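Local coordinates for alkaline serine protease (Pseudoalteromonas sp., PDB 1Y9Z), which hydrolyses peptide bonds as a cold-adapted, subtilisin-like alkaline serine protease, using a nucleophilic serine of the catalytic triad, at the calcium ion site and the phenylmethanesulfonic acid site. Numbering follows the deposited sequence.

Contact 1: the calcium ion site. Residues 404-411, 414-415. With CA (calcium ion), chain B.
Two aspartates approach this calcium ion from opposite sides, each through one carboxylate oxygen, while the other oxygen of each is spent on the loop itself. Asp404 is extended, with CG anti to the backbone N (chi1 -165°), and sends OD1 to the ion at 2.3 Å. Its OD2 reaches forward across the loop and takes the backbone N-H of Gly409 on the syn lone pair at 2.7 Å, so that the first carboxylate is pinned in place. Asp411 adopts the crowded position, CG between its backbone N and carbonyl carbon (chi1 52°), which swings OD1 onto the ion from the far side, again at 2.3 Å. Its OD2 is gripped by two donors from Thr414: the hydroxyl OG1 arrives on the syn lone pair at 2.8 Å, and the backbone N comes nearly along the C-O axis. Thr414 is thus a second-shell residue that fixes the rotation of a first-shell ligand.

Between these carboxylates, the carbonyl oxygens of Leu405 and Gly409 face each other across the ion, and that of Val407 stands opposite water 1, whose oxygen lies 2.4 Å from the calcium; the result is near octahedral. Water 1 is itself held in place by Leu405 N, by Gly415 O and by Thr414 OG1, the last at 2.7 Å. A valine in place of Thr414 would remove the hydroxyl shared by Asp411 OD2 and water 1, and would probably loosen both ligands on that side of the ion. The paired negative charges are likely to balance the cation. The ion is wrapped by the loop 404-411, with the alternate carbonyls of Leu405, Val407 and Gly409 turned inward; this loop follows helix 391-401 and precedes helix 421-430, near the C-terminal end of the modelled chain.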
# COMPACT_ATOMS: atom_id res chain seq x y z
N ASP A 404 17.33 -7.96 5.87
CA ASP A 404 16.80 -8.78 6.95
C ASP A 404 16.05 -7.93 7.98
O ASP A 404 16.57 -6.93 8.48
CB ASP A 404 17.95 -9.53 7.63
CG ASP A 404 17.48 -10.66 8.52
OD1 ASP A 404 16.25 -10.88 8.62
OD2 ASP A 404 18.34 -11.33 9.13
N LEU A 405 14.82 -8.34 8.29
CA LEU A 405 13.99 -7.64 9.27
C LEU A 405 13.66 -8.57 10.43
O LEU A 405 13.88 -9.77 10.34
CB LEU A 405 12.68 -7.17 8.62
CG LEU A 405 12.73 -6.27 7.38
CD1 LEU A 405 11.31 -5.92 6.97
CD2 LEU A 405 13.52 -5.01 7.69
N SER A 406 13.12 -8.01 11.50
CA SER A 406 12.74 -8.80 12.67
C SER A 406 13.89 -9.68 13.15
O SER A 406 15.05 -9.27 13.12
CB SER A 406 11.52 -9.67 12.31
OG SER A 406 11.00 -10.33 13.45
N VAL A 407 13.57 -10.89 13.60
CA VAL A 407 14.59 -11.82 14.07
C VAL A 407 15.56 -12.13 12.94
O VAL A 407 15.18 -12.15 11.77
CB VAL A 407 13.95 -13.13 14.59
CG1 VAL A 407 13.22 -13.84 13.46
CG2 VAL A 407 15.02 -14.03 15.18
N ALA A 408 16.82 -12.37 13.30
CA ALA A 408 17.85 -12.68 12.31
C ALA A 408 17.45 -13.87 11.45
O ALA A 408 16.93 -14.87 11.94
CB ALA A 408 19.17 -12.97 13.02
N GLY A 409 17.72 -13.76 10.15
CA GLY A 409 17.40 -14.83 9.22
C GLY A 409 15.96 -14.79 8.73
O GLY A 409 15.17 -13.94 9.15
N ARG A 410 15.62 -15.71 7.85
CA ARG A 410 14.28 -15.77 7.31
C ARG A 410 13.27 -16.09 8.41
O ARG A 410 13.52 -16.94 9.26
CB ARG A 410 14.19 -16.84 6.22
CG ARG A 410 12.83 -16.91 5.54
CD ARG A 410 12.78 -18.00 4.48
NE ARG A 410 11.50 -17.97 3.76
CZ ARG A 410 11.26 -18.62 2.62
NH1 ARG A 410 10.07 -18.52 2.05
NH2 ARG A 410 12.20 -19.35 2.06
N ASP A 411 12.15 -15.38 8.41
CA ASP A 411 11.10 -15.64 9.39
C ASP A 411 9.75 -15.60 8.68
O ASP A 411 9.64 -15.10 7.56
CB ASP A 411 11.14 -14.63 10.56
CG ASP A 411 11.15 -13.19 10.10
OD1 ASP A 411 12.24 -12.57 10.11
OD2 ASP A 411 10.07 -12.69 9.73
N THR A 414 8.26 -11.70 7.95
CA THR A 414 8.85 -10.85 6.91
C THR A 414 9.66 -11.56 5.82
O THR A 414 10.22 -10.90 4.94
CB THR A 414 9.74 -9.78 7.57
OG1 THR A 414 10.82 -10.42 8.26
CG2 THR A 414 8.93 -8.95 8.56
N GLY A 415 9.73 -12.88 5.87
CA GLY A 415 10.50 -13.61 4.87
C GLY A 415 11.97 -13.24 4.99
O GLY A 415 12.51 -13.18 6.09
CA CA B . 14.40 -11.85 9.65
O HOH W 1 13.38 -11.05 7.61

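Contact 2: the phenylmethanesulfonic acid site. Residues 65, 99, 129-131, 156, 159, 368-369. With PMS (phenylmethanesulfonic acid), chain C.
The phenyl ring of the poorly ordered phenylmethanesulfonyl group lies with one face against the backbone of Ser129, Leu130 and Gly131, which runs across it from the C6 side to the C3 side. Leu130 CA sits over this face, 3.7 Å from the ring centroid in a CH-pi contact, and its CB reaches toward C4. At the rim, Phe99 offers its tip, CZ, to the C4-C5 edge, 3.6 Å from C4; the two rings are steeply inclined rather than parallel. The imidazole of His65, the triad histidine, borders another stretch of the rim, its CE1 4.0 Å from C6. With CG anti to the backbone N (chi1 -168°), His65 turns its ring so that Ser369 CB meets it edge-on, in plane.

Ser369 is the triad nucleophile, in the Gly-Thr-Ser motif of subtilases at the start of helix 368-385. Its OG is covalently bound to the sulfur at 1.6 Å, the adduct expected from the inhibitor PMSF, so the catalytic hydroxyl is capped as a sulfonate ester. Behind it, Ser129 OG donates to the carbonyl O of Ser369 in the carbonyl plane, on a lone pair, which steadies the nucleophile's backbone.

The sulfonyl oxygen O1S points toward Asn159, the oxyanion-hole asparagine, whose ND2 gives it a weak, bent hydrogen bond at 3.0 Å. Ser369 N lies close to O1S but its N-H points elsewhere, so the sulfonyl oxygen probably imitates the oxyanion only in part. Thr368 orients the Asn159 amide: its backbone N meets OD1 in plane at 2.8 Å in a nearly straight bond (169° at H). Thr368 OG1 lies within hydrogen-bonding distance of both O1S, at 2.9 Å, and Asn159 OD1; its hydrogen can serve one at a time or be shared, and the approach to OD1, from above the plane, is probably the less favourable. The second sulfonyl oxygen, O2S, lies beside Ala156 CB and reaches water 2 at 3.0 Å, which links it to the Ala156 carbonyl O.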
# COMPACT_ATOMS: atom_id res chain seq x y z
N HIS A 65 -9.30 -1.06 -6.41
CA HIS A 65 -8.14 -1.82 -5.96
C HIS A 65 -7.02 -1.94 -7.00
O HIS A 65 -5.86 -1.64 -6.70
CB HIS A 65 -8.59 -3.20 -5.50
CG HIS A 65 -7.53 -3.97 -4.76
ND1 HIS A 65 -6.68 -4.85 -5.39
CD2 HIS A 65 -7.20 -3.99 -3.45
CE1 HIS A 65 -5.86 -5.38 -4.50
NE2 HIS A 65 -6.16 -4.88 -3.31
N PHE A 99 -11.85 -8.80 -11.37
CA PHE A 99 -12.82 -8.36 -10.38
C PHE A 99 -13.73 -7.23 -10.82
O PHE A 99 -13.29 -6.27 -11.46
CB PHE A 99 -12.12 -7.87 -9.10
CG PHE A 99 -11.34 -8.93 -8.38
CD1 PHE A 99 -9.95 -8.87 -8.34
CD2 PHE A 99 -11.99 -9.96 -7.71
CE1 PHE A 99 -9.22 -9.83 -7.64
CE2 PHE A 99 -11.26 -10.92 -7.01
CZ PHE A 99 -9.87 -10.85 -6.98
N SER A 129 -2.31 -9.28 -6.55
CA SER A 129 -2.66 -8.79 -5.22
C SER A 129 -4.03 -9.35 -4.90
O SER A 129 -5.01 -8.62 -4.77
CB SER A 129 -2.68 -7.26 -5.21
OG SER A 129 -1.36 -6.74 -5.25
N LEU A 130 -4.08 -10.67 -4.79
CA LEU A 130 -5.32 -11.39 -4.52
C LEU A 130 -4.97 -12.74 -3.92
O LEU A 130 -3.83 -13.20 -4.01
CB LEU A 130 -6.10 -11.58 -5.83
CG LEU A 130 -5.38 -12.30 -6.98
CD1 LEU A 130 -5.52 -13.81 -6.82
CD2 LEU A 130 -5.99 -11.87 -8.31
N GLY A 131 -5.96 -13.39 -3.32
CA GLY A 131 -5.71 -14.68 -2.72
C GLY A 131 -6.97 -15.39 -2.27
O GLY A 131 -7.99 -14.76 -1.98
N ALA A 156 0.19 -11.63 -3.05
CA ALA A 156 -0.00 -11.20 -1.66
C ALA A 156 -0.24 -12.33 -0.67
O ALA A 156 -1.02 -13.25 -0.93
CB ALA A 156 -1.17 -10.21 -1.60
N ASN A 159 -4.31 -10.72 4.37
CA ASN A 159 -4.45 -9.86 5.54
C ASN A 159 -5.29 -10.42 6.68
O ASN A 159 -5.80 -9.65 7.49
CB ASN A 159 -5.04 -8.51 5.13
CG ASN A 159 -4.41 -7.95 3.88
OD1 ASN A 159 -3.19 -7.96 3.72
ND2 ASN A 159 -5.24 -7.43 2.98
N THR A 368 -1.36 -6.46 2.22
CA THR A 368 -0.28 -7.18 1.59
C THR A 368 -0.44 -6.96 0.08
O THR A 368 0.50 -7.13 -0.68
CB THR A 368 -0.32 -8.70 1.91
OG1 THR A 368 -1.63 -9.23 1.65
CG2 THR A 368 0.04 -8.94 3.36
N SER A 369 -1.65 -6.56 -0.32
CA SER A 369 -1.94 -6.28 -1.73
C SER A 369 -1.25 -4.99 -2.17
O SER A 369 -1.13 -4.74 -3.36
CB SER A 369 -3.43 -6.39 -1.77
OG SER A 369 -4.10 -7.54 -1.93
C PMS C . -6.51 -8.37 -0.71
S PMS C . -4.73 -8.56 -0.91
C1 PMS C . -7.35 -9.18 -1.73
C2 PMS C . -7.74 -10.52 -1.37
C3 PMS C . -8.52 -11.30 -2.28
C4 PMS C . -8.88 -10.70 -3.55
C5 PMS C . -8.49 -9.39 -3.91
C6 PMS C . -7.72 -8.57 -3.03
O2S PMS C . -4.48 -9.94 -1.32
O1S PMS C . -4.06 -8.28 0.33
O HOH W 2 -3.94 -12.74 -0.50

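The centres of contact 1 and contact 2 are about 22 Å apart, and they have no residue in common. Both nevertheless draw on the C-terminal part of the single chain: contact 2 takes its nucleophile and the preceding threonine from the start of helix 368-385, and its other residues from earlier segments, including helix 65-74 and strands 99-100 and 152-156, while contact 1 is built by the loop beyond the next helix, 391-401. At that distance contact 1 is unlikely to take a direct part in the chemistry at contact 2; its role is probably to stabilise the fold, with any influence on the active site indirect.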